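Local coordinates for protein putative alpha/beta hydrolase (Desulfitobacterium hafniense, PDB 4RPC) that probably hydrolyses a substrate not yet identified, as a member of the alpha/beta-hydrolase fold family, at residues C50-E55 and E79-L84; L142-G147 and N163-V168; V205-G210 and Q218-L223. All coordinates share one frame; numbering follows the deposited sequence.

In the fold
The three contacts follow one another along the chain, each closing before the next opens. Contacts 1 and 3 both pack a helix on the central mixed sheet, through strands 50-54 and 204-210 respectively; their centres are about 25 Å apart. Contact 2 reaches no strand. It joins helices 130-145 and 165-169, which belong to the helical insertion between strands 112-119 and 204-210, where many alpha/beta hydrolases carry a cap. Its centre lies about 31 Å from that of contact 1, on the opposite side of the chain's centre, and about 26 Å from that of contact 3. Thus two contacts build the hydrolase core and one the probable cap.

Contact 1 of 3, residues C50-E55 and E79-L84; sequences CLLIPE and EALEEL
The crossover that leaves strand 50-54 and returns to the sheet in strand 88-95 passes through helix 70-83, and this contact is where the end of that helix meets the strand. Leu52 reaches out from the middle of the strand, and its two methyl branches divide between two leucines. CD1 of Leu52 lies 3.8 Å from CD2 of Leu81, while CD2 of Leu52 meets CD1 of Leu84 at 4.1 Å. Only 98 Å² is buried between the segments, all of it by these three leucines. With CG of Leu52 anti to the carbonyl carbon and beside the backbone N (chi1 -51°), the fork opens towards the helix and serves both partners. Leu81 approaches obliquely from the last turn; Leu84, the first residue past the helix, runs alongside Leu52 in the opposite direction.

In the alpha/beta-hydrolase fold such helices lie against a largely parallel sheet, which calls for branched apolar side chains between the layers. The CA atoms of Leu52 and Leu81 are 8.8 Å apart, a gap spanned by side chains alone. Alternation along the strand sends Ile53 to the other face, against Trp34 and Phe38. Leu81 also rests on Ile111, and Leu84, just past the helix, on Leu13 of strand 13-17.

Contact 2 of 3, residues L142-G147 and N163-V168; sequences LNLLAG and NNDVEV
The carboxylate of Asp165 is held at both oxygens, OD2 by the backbone N of Leu150 and OD1 by ND1 of His149; the methyl CD2 of Leu144 merely packs beside OD2, at 4.2 Å. This acid in the first turn of helix 165-169 thereby ties the helical insertion's loop after residue 147 to the helix beginning, and the two bonds fix the rotation of the buried group. With CG between the backbone N and the carbonyl carbon (chi1 49°), the carboxylate folds back beside its own backbone, within reach of residues 149 and 150.

Helix 130-145 ends here in a Schellman motif. Gly147 takes a positive phi of 73°, which suits a residue without a side chain, and its N bonds to Leu144 O at 2.7 Å. Where the chain leaves the helix, the backbone of Gly147 lies against Val166, with the two CA atoms 5.8 Å apart. Leu144 supplies the apolar part from the last turn: its CD2 reaches CG2 of Val166 at 4.1 Å, the two side chains passing in opposite directions. The compact, beta-branched Val166 spreads its methyls over the glycine, CG1 lying 3.9 Å from Gly147 CA and CG2 3.6 Å from Gly147 O.

Contact 3 of 3, residues V205-G210 and Q218-L223; sequences VSVLIG and QFTPLL
Apolar packing of a helix on the strand that precedes it makes up this contact, within the beta-alpha-beta unit of strand 204-210, helix 220-226 and strand 232-236. Val207 and Ile209, two residues apart and so on one face of the strand, point at the first turn of the helix. CG2 of Val207 meets CD1 of Leu223 at 4.2 Å, the two side chains inclined to each other, and CG1 of Val207 stands 4.4 Å from CG2 of Thr220. Further along, Ile209 extends its CD1 to within 4.1 Å of that same Thr220 methyl, and these two side chains meet at about a right angle. Thr220 suits the start of the helix because its two branches do different work: OG1, placed between the backbone N and the carbonyl carbon (chi1 71°), hydrogen-bonds to Ala217 O, leaving CG2 for the strand. Leu223, three residues on, points its CB at the strand, and its N bonds to Phe219 O at 3.0 Å. Beta-branched valine and isoleucine favour the extended backbone and offer the helix a broad apolar surface.

Just past Ile209, Gly210 N is hydrogen-bonded to OE1 of Glu213, which may be the acid of a catalytic triad with Ser96 and His241. Ser206 and Leu208 look to the other face of the sheet, where helix 249-259 packs, while strands 112-119 and 232-236 lie on either side of strand 204-210, which is next to the sheet's edge.

Contact 1 of 3, residues C50-E55 and E79-L84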
ATOM      1  N   CYS A  50      16.985   2.432   7.562  1.00 27.14           N
ATOM      2  CA  CYS A  50      16.218   1.709   8.522  1.00 27.09           C
ATOM      3  C   CYS A  50      14.836   1.382   7.913  1.00 25.60           C
ATOM      4  O   CYS A  50      14.039   2.263   7.740  1.00 24.88           O
ATOM      5  CB  CYS A  50      16.026   2.533   9.776  1.00 27.55           C
ATOM      6  SG  CYS A  50      15.107   1.599  11.009  1.00 30.95           S
ATOM      7  N   LEU A  51      14.598   0.116   7.578  1.00 25.13           N
ATOM      8  CA  LEU A  51      13.363  -0.321   6.972  1.00 25.24           C
ATOM      9  C   LEU A  51      12.460  -0.787   8.075  1.00 23.08           C
ATOM     10  O   LEU A  51      12.829  -1.627   8.883  1.00 23.63           O
ATOM     11  CB  LEU A  51      13.595  -1.487   5.975  1.00 25.66           C
ATOM     12  CG  LEU A  51      14.298  -1.220   4.633  1.00 27.04           C
ATOM     13  CD1 LEU A  51      14.099   0.210   4.138  1.00 25.03           C
ATOM     14  CD2 LEU A  51      15.766  -1.565   4.660  1.00 27.37           C
ATOM     15  N   LEU A  52      11.276  -0.242   8.101  1.00 21.70           N
ATOM     16  CA  LEU A  52      10.244  -0.693   8.998  1.00 22.38           C
ATOM     17  C   LEU A  52       9.047  -1.225   8.221  1.00 21.38           C
ATOM     18  O   LEU A  52       8.434  -0.486   7.432  1.00 20.86           O
ATOM     19  CB  LEU A  52       9.833   0.513   9.835  1.00 23.73           C
ATOM     20  CG  LEU A  52      10.994   1.279  10.501  1.00 23.78           C
ATOM     21  CD1 LEU A  52      10.584   2.706  10.866  1.00 23.65           C
ATOM     22  CD2 LEU A  52      11.429   0.488  11.715  1.00 25.43           C
ATOM     23  N   ILE A  53       8.668  -2.471   8.473  1.00 21.36           N
ATOM     24  CA  ILE A  53       7.667  -3.141   7.691  1.00 22.39           C
ATOM     25  C   ILE A  53       6.564  -3.728   8.559  1.00 23.87           C
ATOM     26  O   ILE A  53       6.760  -4.716   9.235  1.00 26.53           O
ATOM     27  CB  ILE A  53       8.263  -4.266   6.816  1.00 23.20           C
ATOM     28  CG1 ILE A  53       9.601  -3.823   6.136  1.00 23.86           C
ATOM     29  CG2 ILE A  53       7.274  -4.702   5.769  1.00 21.77           C
ATOM     30  CD1 ILE A  53      10.807  -4.110   6.945  1.00 24.52           C
ATOM     31  N   PRO A  54       5.391  -3.094   8.581  1.00 24.09           N
ATOM     32  CA  PRO A  54       4.356  -3.689   9.408  1.00 24.63           C
ATOM     33  C   PRO A  54       3.671  -4.907   8.772  1.00 24.09           C
ATOM     34  O   PRO A  54       3.714  -5.086   7.571  1.00 23.92           O
ATOM     35  CB  PRO A  54       3.335  -2.554   9.537  1.00 25.04           C
ATOM     36  CG  PRO A  54       3.627  -1.609   8.416  1.00 23.13           C
ATOM     37  CD  PRO A  54       5.098  -1.704   8.230  1.00 23.00           C
ATOM     38  N   GLU A  55       3.020  -5.729   9.580  1.00 24.21           N
ATOM     39  CA  GLU A  55       2.010  -6.670   9.084  1.00 24.24           C
ATOM     40  C   GLU A  55       0.644  -6.068   9.273  1.00 23.82           C
ATOM     41  O   GLU A  55       0.305  -5.648  10.368  1.00 23.81           O
ATOM     42  CB  GLU A  55       2.043  -7.912   9.925  1.00 26.49           C
ATOM     43  CG  GLU A  55       3.340  -8.634   9.843  1.00 28.63           C
ATOM     44  CD  GLU A  55       3.377  -9.876  10.717  1.00 31.74           C
ATOM     45  OE1 GLU A  55       2.364 -10.195  11.435  1.00 32.06           O
ATOM     46  OE2 GLU A  55       4.457 -10.495  10.668  1.00 31.94           O
ATOM     47  N   GLU A  79       1.770   3.978  17.199  1.00 31.03           N
ATOM     48  CA  GLU A  79       2.236   3.555  18.538  1.00 35.51           C
ATOM     49  C   GLU A  79       3.439   2.629  18.448  1.00 35.07           C
ATOM     50  O   GLU A  79       4.248   2.611  19.338  1.00 36.24           O
ATOM     51  CB  GLU A  79       1.127   2.850  19.290  1.00 38.29           C
ATOM     52  CG  GLU A  79      -0.002   3.809  19.609  1.00 41.83           C
ATOM     53  CD  GLU A  79      -1.156   3.138  20.322  1.00 47.65           C
ATOM     54  OE1 GLU A  79      -1.950   2.383  19.683  1.00 50.54           O
ATOM     55  OE2 GLU A  79      -1.270   3.396  21.524  1.00 48.22           O
ATOM     56  N   ALA A  80       3.536   1.841  17.381  1.00 33.35           N
ATOM     57  CA  ALA A  80       4.649   0.905  17.273  1.00 33.90           C
ATOM     58  C   ALA A  80       5.867   1.686  16.950  1.00 32.20           C
ATOM     59  O   ALA A  80       6.922   1.365  17.440  1.00 32.99           O
ATOM     60  CB  ALA A  80       4.410  -0.193  16.250  1.00 32.49           C
ATOM     61  N   LEU A  81       5.716   2.746  16.173  1.00 31.82           N
ATOM     62  CA  LEU A  81       6.835   3.616  15.870  1.00 31.61           C
ATOM     63  C   LEU A  81       7.344   4.361  17.067  1.00 31.60           C
ATOM     64  O   LEU A  81       8.541   4.488  17.281  1.00 32.55           O
ATOM     65  CB  LEU A  81       6.461   4.590  14.773  1.00 31.84           C
ATOM     66  CG  LEU A  81       6.303   4.011  13.361  1.00 32.09           C
ATOM     67  CD1 LEU A  81       6.026   5.120  12.357  1.00 32.55           C
ATOM     68  CD2 LEU A  81       7.485   3.195  12.928  1.00 32.13           C
ATOM     69  N   GLU A  82       6.429   4.844  17.861  1.00 34.07           N
ATOM     70  CA  GLU A  82       6.746   5.451  19.147  1.00 37.58           C
ATOM     71  C   GLU A  82       7.506   4.510  20.100  1.00 37.60           C
ATOM     72  O   GLU A  82       8.417   4.926  20.774  1.00 36.43           O
ATOM     73  CB  GLU A  82       5.450   5.873  19.799  1.00 40.14           C
ATOM     74  CG  GLU A  82       5.614   6.785  20.986  1.00 47.56           C
ATOM     75  CD  GLU A  82       4.255   7.212  21.526  1.00 53.64           C
ATOM     76  OE1 GLU A  82       3.237   6.861  20.878  1.00 59.08           O
ATOM     77  OE2 GLU A  82       4.202   7.876  22.588  1.00 59.24           O
ATOM     78  N   GLU A  83       7.131   3.241  20.136  1.00 38.97           N
ATOM     79  CA  GLU A  83       7.898   2.225  20.873  1.00 42.77           C
ATOM     80  C   GLU A  83       9.358   2.235  20.501  1.00 43.82           C
ATOM     81  O   GLU A  83      10.212   2.061  21.359  1.00 46.18           O
ATOM     82  CB  GLU A  83       7.383   0.818  20.578  1.00 45.14           C
ATOM     83  CG  GLU A  83       6.111   0.483  21.316  1.00 48.98           C
ATOM     84  CD  GLU A  83       6.393   0.124  22.757  1.00 56.84           C
ATOM     85  OE1 GLU A  83       7.352  -0.661  22.979  1.00 62.14           O
ATOM     86  OE2 GLU A  83       5.679   0.633  23.663  1.00 59.85           O
ATOM     87  N   LEU A  84       9.658   2.417  19.222  1.00 40.51           N
ATOM     88  CA  LEU A  84      11.042   2.398  18.771  1.00 41.19           C
ATOM     89  C   LEU A  84      11.622   3.776  18.841  1.00 41.66           C
ATOM     90  O   LEU A  84      12.707   3.986  18.351  1.00 41.74           O
ATOM     91  CB  LEU A  84      11.166   1.854  17.338  1.00 40.73           C
ATOM     92  CG  LEU A  84      10.554   0.469  17.150  1.00 40.52           C
ATOM     93  CD1 LEU A  84      10.595   0.108  15.678  1.00 41.25           C
ATOM     94  CD2 LEU A  84      11.246  -0.596  17.990  1.00 41.71           C
TER

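Contact 2 of 3, residues L142-G147 and N163-V168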
ATOM      1  N   LEU A 142      -8.280 -14.711  -3.919  1.00 25.74           N
ATOM      2  CA  LEU A 142      -8.016 -16.088  -3.538  1.00 25.93           C
ATOM      3  C   LEU A 142      -7.982 -16.986  -4.792  1.00 26.92           C
ATOM      4  O   LEU A 142      -7.146 -17.897  -4.920  1.00 25.02           O
ATOM      5  CB  LEU A 142      -9.073 -16.599  -2.527  1.00 25.43           C
ATOM      6  CG  LEU A 142      -8.876 -15.934  -1.185  1.00 24.55           C
ATOM      7  CD1 LEU A 142     -10.079 -16.132  -0.331  1.00 24.81           C
ATOM      8  CD2 LEU A 142      -7.594 -16.416  -0.472  1.00 25.42           C
ATOM      9  N   ASN A 143      -8.902 -16.727  -5.711  1.00 27.93           N
ATOM     10  CA  ASN A 143      -8.888 -17.404  -6.997  1.00 30.50           C
ATOM     11  C   ASN A 143      -7.548 -17.315  -7.723  1.00 30.68           C
ATOM     12  O   ASN A 143      -7.174 -18.236  -8.429  1.00 31.43           O
ATOM     13  CB  ASN A 143     -10.010 -16.921  -7.904  1.00 31.45           C
ATOM     14  CG  ASN A 143     -11.286 -17.685  -7.694  1.00 33.48           C
ATOM     15  OD1 ASN A 143     -11.270 -18.858  -7.427  1.00 38.13           O
ATOM     16  ND2 ASN A 143     -12.398 -17.010  -7.791  1.00 35.72           N
ATOM     17  N   LEU A 144      -6.812 -16.236  -7.534  1.00 30.57           N
ATOM     18  CA  LEU A 144      -5.500 -16.121  -8.170  1.00 31.77           C
ATOM     19  C   LEU A 144      -4.587 -17.255  -7.739  1.00 33.30           C
ATOM     20  O   LEU A 144      -3.749 -17.690  -8.507  1.00 33.56           O
ATOM     21  CB  LEU A 144      -4.836 -14.793  -7.845  1.00 31.13           C
ATOM     22  CG  LEU A 144      -5.558 -13.560  -8.369  1.00 30.32           C
ATOM     23  CD1 LEU A 144      -4.879 -12.287  -7.862  1.00 30.08           C
ATOM     24  CD2 LEU A 144      -5.565 -13.578  -9.882  1.00 32.15           C
ATOM     25  N   LEU A 145      -4.779 -17.734  -6.511  1.00 33.34           N
ATOM     26  CA  LEU A 145      -3.969 -18.816  -5.943  1.00 35.33           C
ATOM     27  C   LEU A 145      -4.273 -20.124  -6.602  1.00 34.53           C
ATOM     28  O   LEU A 145      -3.479 -21.020  -6.552  1.00 35.92           O
ATOM     29  CB  LEU A 145      -4.186 -18.950  -4.401  1.00 34.94           C
ATOM     30  CG  LEU A 145      -3.787 -17.715  -3.569  1.00 34.45           C
ATOM     31  CD1 LEU A 145      -4.392 -17.767  -2.164  1.00 33.37           C
ATOM     32  CD2 LEU A 145      -2.261 -17.501  -3.507  1.00 35.15           C
ATOM     33  N   ALA A 146      -5.440 -20.243  -7.190  1.00 33.76           N
ATOM     34  CA  ALA A 146      -5.711 -21.323  -8.098  1.00 36.10           C
ATOM     35  C   ALA A 146      -5.241 -21.053  -9.530  1.00 37.04           C
ATOM     36  O   ALA A 146      -5.457 -21.882 -10.401  1.00 39.67           O
ATOM     37  CB  ALA A 146      -7.203 -21.610  -8.107  1.00 35.48           C
ATOM     38  N   GLY A 147      -4.639 -19.900  -9.795  1.00 37.54           N
ATOM     39  CA  GLY A 147      -4.256 -19.531 -11.164  1.00 39.28           C
ATOM     40  C   GLY A 147      -5.444 -19.150 -12.022  1.00 39.70           C
ATOM     41  O   GLY A 147      -5.355 -19.136 -13.234  1.00 40.43           O
ATOM     42  N   ASN A 163      -4.149 -10.628 -19.761  1.00 44.11           N
ATOM     43  CA  ASN A 163      -4.200 -11.864 -19.011  1.00 44.20           C
ATOM     44  C   ASN A 163      -2.921 -12.191 -18.298  1.00 42.11           C
ATOM     45  O   ASN A 163      -2.627 -13.337 -18.024  1.00 42.65           O
ATOM     46  CB  ASN A 163      -4.581 -13.036 -19.936  1.00 47.36           C
ATOM     47  CG  ASN A 163      -5.942 -13.547 -19.660  1.00 47.59           C
ATOM     48  OD1 ASN A 163      -6.791 -12.823 -19.134  1.00 46.11           O
ATOM     49  ND2 ASN A 163      -6.164 -14.809 -19.982  1.00 51.88           N
ATOM     50  N   ASN A 164      -2.170 -11.169 -17.964  1.00 40.86           N
ATOM     51  CA  ASN A 164      -0.992 -11.354 -17.159  1.00 39.56           C
ATOM     52  C   ASN A 164      -1.283 -11.185 -15.652  1.00 37.39           C
ATOM     53  O   ASN A 164      -0.363 -11.148 -14.852  1.00 36.19           O
ATOM     54  CB  ASN A 164       0.095 -10.373 -17.650  1.00 41.39           C
ATOM     55  CG  ASN A 164      -0.367  -8.912 -17.643  1.00 41.13           C
ATOM     56  OD1 ASN A 164      -1.555  -8.607 -17.870  1.00 39.82           O
ATOM     57  ND2 ASN A 164       0.569  -8.000 -17.349  1.00 40.69           N
ATOM     58  N   ASP A 165      -2.563 -11.099 -15.258  1.00 36.36           N
ATOM     59  CA  ASP A 165      -2.931 -10.848 -13.832  1.00 34.17           C
ATOM     60  C   ASP A 165      -2.476 -11.944 -12.871  1.00 33.36           C
ATOM     61  O   ASP A 165      -2.017 -11.660 -11.772  1.00 29.60           O
ATOM     62  CB  ASP A 165      -4.442 -10.619 -13.700  1.00 33.98           C
ATOM     63  CG  ASP A 165      -5.259 -11.685 -14.408  1.00 35.37           C
ATOM     64  OD1 ASP A 165      -4.980 -12.060 -15.577  1.00 38.20           O
ATOM     65  OD2 ASP A 165      -6.185 -12.171 -13.769  1.00 35.86           O
ATOM     66  N   VAL A 166      -2.593 -13.201 -13.302  1.00 35.57           N
ATOM     67  CA  VAL A 166      -2.063 -14.306 -12.519  1.00 36.51           C
ATOM     68  C   VAL A 166      -0.530 -14.229 -12.371  1.00 36.88           C
ATOM     69  O   VAL A 166       0.012 -14.301 -11.276  1.00 36.42           O
ATOM     70  CB  VAL A 166      -2.478 -15.650 -13.120  1.00 37.93           C
ATOM     71  CG1 VAL A 166      -1.756 -16.792 -12.447  1.00 38.65           C
ATOM     72  CG2 VAL A 166      -3.965 -15.867 -12.935  1.00 37.98           C
ATOM     73  N   GLU A 167       0.176 -14.097 -13.471  1.00 39.73           N
ATOM     74  CA  GLU A 167       1.643 -14.054 -13.402  1.00 40.97           C
ATOM     75  C   GLU A 167       2.087 -12.887 -12.531  1.00 37.26           C
ATOM     76  O   GLU A 167       3.002 -13.025 -11.761  1.00 38.97           O
ATOM     77  CB  GLU A 167       2.265 -13.990 -14.802  1.00 44.47           C
ATOM     78  CG  GLU A 167       2.540 -12.582 -15.281  1.00 47.88           C
ATOM     79  CD  GLU A 167       3.549 -12.534 -16.421  1.00 53.58           C
ATOM     80  OE1 GLU A 167       3.214 -12.973 -17.551  1.00 55.80           O
ATOM     81  OE2 GLU A 167       4.676 -12.052 -16.176  1.00 58.30           O
ATOM     82  N   VAL A 168       1.402 -11.757 -12.601  1.00 34.33           N
ATOM     83  CA  VAL A 168       1.797 -10.571 -11.828  1.00 31.82           C
ATOM     84  C   VAL A 168       1.389 -10.548 -10.342  1.00 30.64           C
ATOM     85  O   VAL A 168       2.174 -10.136  -9.507  1.00 29.13           O
ATOM     86  CB  VAL A 168       1.237  -9.289 -12.465  1.00 30.80           C
ATOM     87  CG1 VAL A 168       1.570  -8.077 -11.627  1.00 28.97           C
ATOM     88  CG2 VAL A 168       1.818  -9.075 -13.861  1.00 33.15           C
TER

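Contact 3 of 3, residues V205-G210 and Q218-L223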
ATOM      1  N   VAL A 205       4.089  14.454  -1.698  1.00 25.43           N
ATOM      2  CA  VAL A 205       3.421  13.278  -2.189  1.00 24.63           C
ATOM      3  C   VAL A 205       3.928  12.921  -3.600  1.00 25.41           C
ATOM      4  O   VAL A 205       3.828  13.722  -4.570  1.00 25.73           O
ATOM      5  CB  VAL A 205       1.908  13.536  -2.253  1.00 24.87           C
ATOM      6  CG1 VAL A 205       1.197  12.373  -2.934  1.00 25.01           C
ATOM      7  CG2 VAL A 205       1.332  13.722  -0.852  1.00 24.59           C
ATOM      8  N   SER A 206       4.415  11.699  -3.732  1.00 24.69           N
ATOM      9  CA  SER A 206       4.711  11.152  -5.025  1.00 25.76           C
ATOM     10  C   SER A 206       3.749   9.971  -5.269  1.00 25.67           C
ATOM     11  O   SER A 206       3.609   9.064  -4.416  1.00 25.15           O
ATOM     12  CB  SER A 206       6.157  10.701  -5.033  1.00 26.18           C
ATOM     13  OG  SER A 206       6.987  11.724  -4.446  1.00 26.64           O
ATOM     14  N   VAL A 207       3.111   9.973  -6.436  1.00 26.86           N
ATOM     15  CA  VAL A 207       2.213   8.917  -6.878  1.00 26.61           C
ATOM     16  C   VAL A 207       2.823   8.053  -8.003  1.00 28.38           C
ATOM     17  O   VAL A 207       3.202   8.572  -9.091  1.00 27.89           O
ATOM     18  CB  VAL A 207       0.942   9.560  -7.430  1.00 28.25           C
ATOM     19  CG1 VAL A 207      -0.211   8.546  -7.502  1.00 28.31           C
ATOM     20  CG2 VAL A 207       0.537  10.733  -6.568  1.00 28.80           C
ATOM     21  N   LEU A 208       2.912   6.749  -7.764  1.00 28.39           N
ATOM     22  CA  LEU A 208       3.299   5.807  -8.799  1.00 30.36           C
ATOM     23  C   LEU A 208       2.020   5.269  -9.470  1.00 32.58           C
ATOM     24  O   LEU A 208       1.071   4.822  -8.812  1.00 33.38           O
ATOM     25  CB  LEU A 208       4.162   4.680  -8.264  1.00 29.92           C
ATOM     26  CG  LEU A 208       5.088   4.969  -7.098  1.00 30.33           C
ATOM     27  CD1 LEU A 208       6.323   4.088  -7.157  1.00 31.10           C
ATOM     28  CD2 LEU A 208       5.495   6.399  -6.868  1.00 31.25           C
ATOM     29  N   ILE A 209       2.011   5.355 -10.793  1.00 34.25           N
ATOM     30  CA  ILE A 209       0.883   4.965 -11.618  1.00 34.74           C
ATOM     31  C   ILE A 209       1.383   4.017 -12.727  1.00 34.26           C
ATOM     32  O   ILE A 209       2.330   4.336 -13.424  1.00 32.73           O
ATOM     33  CB  ILE A 209       0.242   6.218 -12.280  1.00 37.43           C
ATOM     34  CG1 ILE A 209      -0.277   7.212 -11.219  1.00 36.85           C
ATOM     35  CG2 ILE A 209      -0.876   5.792 -13.231  1.00 38.24           C
ATOM     36  CD1 ILE A 209      -0.725   8.551 -11.758  1.00 38.05           C
ATOM     37  N   GLY A 210       0.752   2.852 -12.843  1.00 34.26           N
ATOM     38  CA  GLY A 210       0.952   1.960 -13.968  1.00 35.51           C
ATOM     39  C   GLY A 210       0.129   2.452 -15.143  1.00 37.66           C
ATOM     40  O   GLY A 210      -1.079   2.660 -15.016  1.00 40.70           O
ATOM     41  N   GLN A 218      -7.226   8.729 -11.196  1.00 39.40           N
ATOM     42  CA  GLN A 218      -8.506   9.220 -10.650  1.00 42.43           C
ATOM     43  C   GLN A 218      -8.345  10.040  -9.379  1.00 39.11           C
ATOM     44  O   GLN A 218      -9.036  11.018  -9.183  1.00 38.48           O
ATOM     45  CB  GLN A 218      -9.389   8.008 -10.336  1.00 47.16           C
ATOM     46  CG  GLN A 218     -10.778   8.270  -9.728  1.00 51.74           C
ATOM     47  CD  GLN A 218     -11.506   6.953  -9.434  1.00 53.55           C
ATOM     48  OE1 GLN A 218     -11.058   5.884  -9.860  1.00 56.70           O
ATOM     49  NE2 GLN A 218     -12.612   7.018  -8.701  1.00 53.46           N
ATOM     50  N   PHE A 219      -7.399   9.653  -8.522  1.00 36.45           N
ATOM     51  CA  PHE A 219      -7.270  10.277  -7.202  1.00 35.69           C
ATOM     52  C   PHE A 219      -6.206  11.379  -7.079  1.00 35.92           C
ATOM     53  O   PHE A 219      -6.028  12.010  -6.017  1.00 36.86           O
ATOM     54  CB  PHE A 219      -7.140   9.185  -6.150  1.00 34.01           C
ATOM     55  CG  PHE A 219      -8.338   8.266  -6.112  1.00 34.55           C
ATOM     56  CD1 PHE A 219      -9.548   8.713  -5.600  1.00 36.61           C
ATOM     57  CD2 PHE A 219      -8.264   6.982  -6.600  1.00 34.15           C
ATOM     58  CE1 PHE A 219     -10.660   7.878  -5.582  1.00 37.09           C
ATOM     59  CE2 PHE A 219      -9.364   6.155  -6.578  1.00 34.55           C
ATOM     60  CZ  PHE A 219     -10.558   6.603  -6.080  1.00 36.10           C
ATOM     61  N   THR A 220      -5.543  11.691  -8.178  1.00 36.16           N
ATOM     62  CA  THR A 220      -4.467  12.648  -8.084  1.00 35.46           C
ATOM     63  C   THR A 220      -5.009  14.071  -7.779  1.00 35.85           C
ATOM     64  O   THR A 220      -4.398  14.793  -7.007  1.00 34.45           O
ATOM     65  CB  THR A 220      -3.529  12.588  -9.307  1.00 36.24           C
ATOM     66  OG1 THR A 220      -4.195  13.120 -10.462  1.00 38.73           O
ATOM     67  CG2 THR A 220      -3.043  11.128  -9.577  1.00 34.83           C
ATOM     68  N   PRO A 221      -6.153  14.459  -8.343  1.00 37.79           N
ATOM     69  CA  PRO A 221      -6.712  15.762  -7.905  1.00 39.84           C
ATOM     70  C   PRO A 221      -6.968  15.869  -6.384  1.00 38.67           C
ATOM     71  O   PRO A 221      -6.629  16.865  -5.769  1.00 39.11           O
ATOM     72  CB  PRO A 221      -8.042  15.848  -8.653  1.00 41.89           C
ATOM     73  CG  PRO A 221      -7.901  14.955  -9.832  1.00 41.94           C
ATOM     74  CD  PRO A 221      -6.883  13.909  -9.504  1.00 39.85           C
ATOM     75  N   LEU A 222      -7.556  14.842  -5.790  1.00 36.74           N
ATOM     76  CA  LEU A 222      -7.768  14.819  -4.349  1.00 36.49           C
ATOM     77  C   LEU A 222      -6.468  14.927  -3.565  1.00 35.20           C
ATOM     78  O   LEU A 222      -6.355  15.683  -2.598  1.00 34.70           O
ATOM     79  CB  LEU A 222      -8.487  13.520  -3.942  1.00 37.09           C
ATOM     80  CG  LEU A 222      -8.779  13.370  -2.455  1.00 36.66           C
ATOM     81  CD1 LEU A 222      -9.479  14.613  -1.917  1.00 40.01           C
ATOM     82  CD2 LEU A 222      -9.656  12.159  -2.293  1.00 37.35           C
ATOM     83  N   LEU A 223      -5.468  14.172  -3.970  1.00 34.48           N
ATOM     84  CA  LEU A 223      -4.190  14.228  -3.252  1.00 32.86           C
ATOM     85  C   LEU A 223      -3.523  15.587  -3.379  1.00 34.71           C
ATOM     86  O   LEU A 223      -2.867  16.055  -2.450  1.00 33.50           O
ATOM     87  CB  LEU A 223      -3.270  13.146  -3.771  1.00 31.19           C
ATOM     88  CG  LEU A 223      -3.832  11.741  -3.597  1.00 29.85           C
ATOM     89  CD1 LEU A 223      -3.042  10.751  -4.435  1.00 28.62           C
ATOM     90  CD2 LEU A 223      -3.861  11.358  -2.130  1.00 28.70           C
TER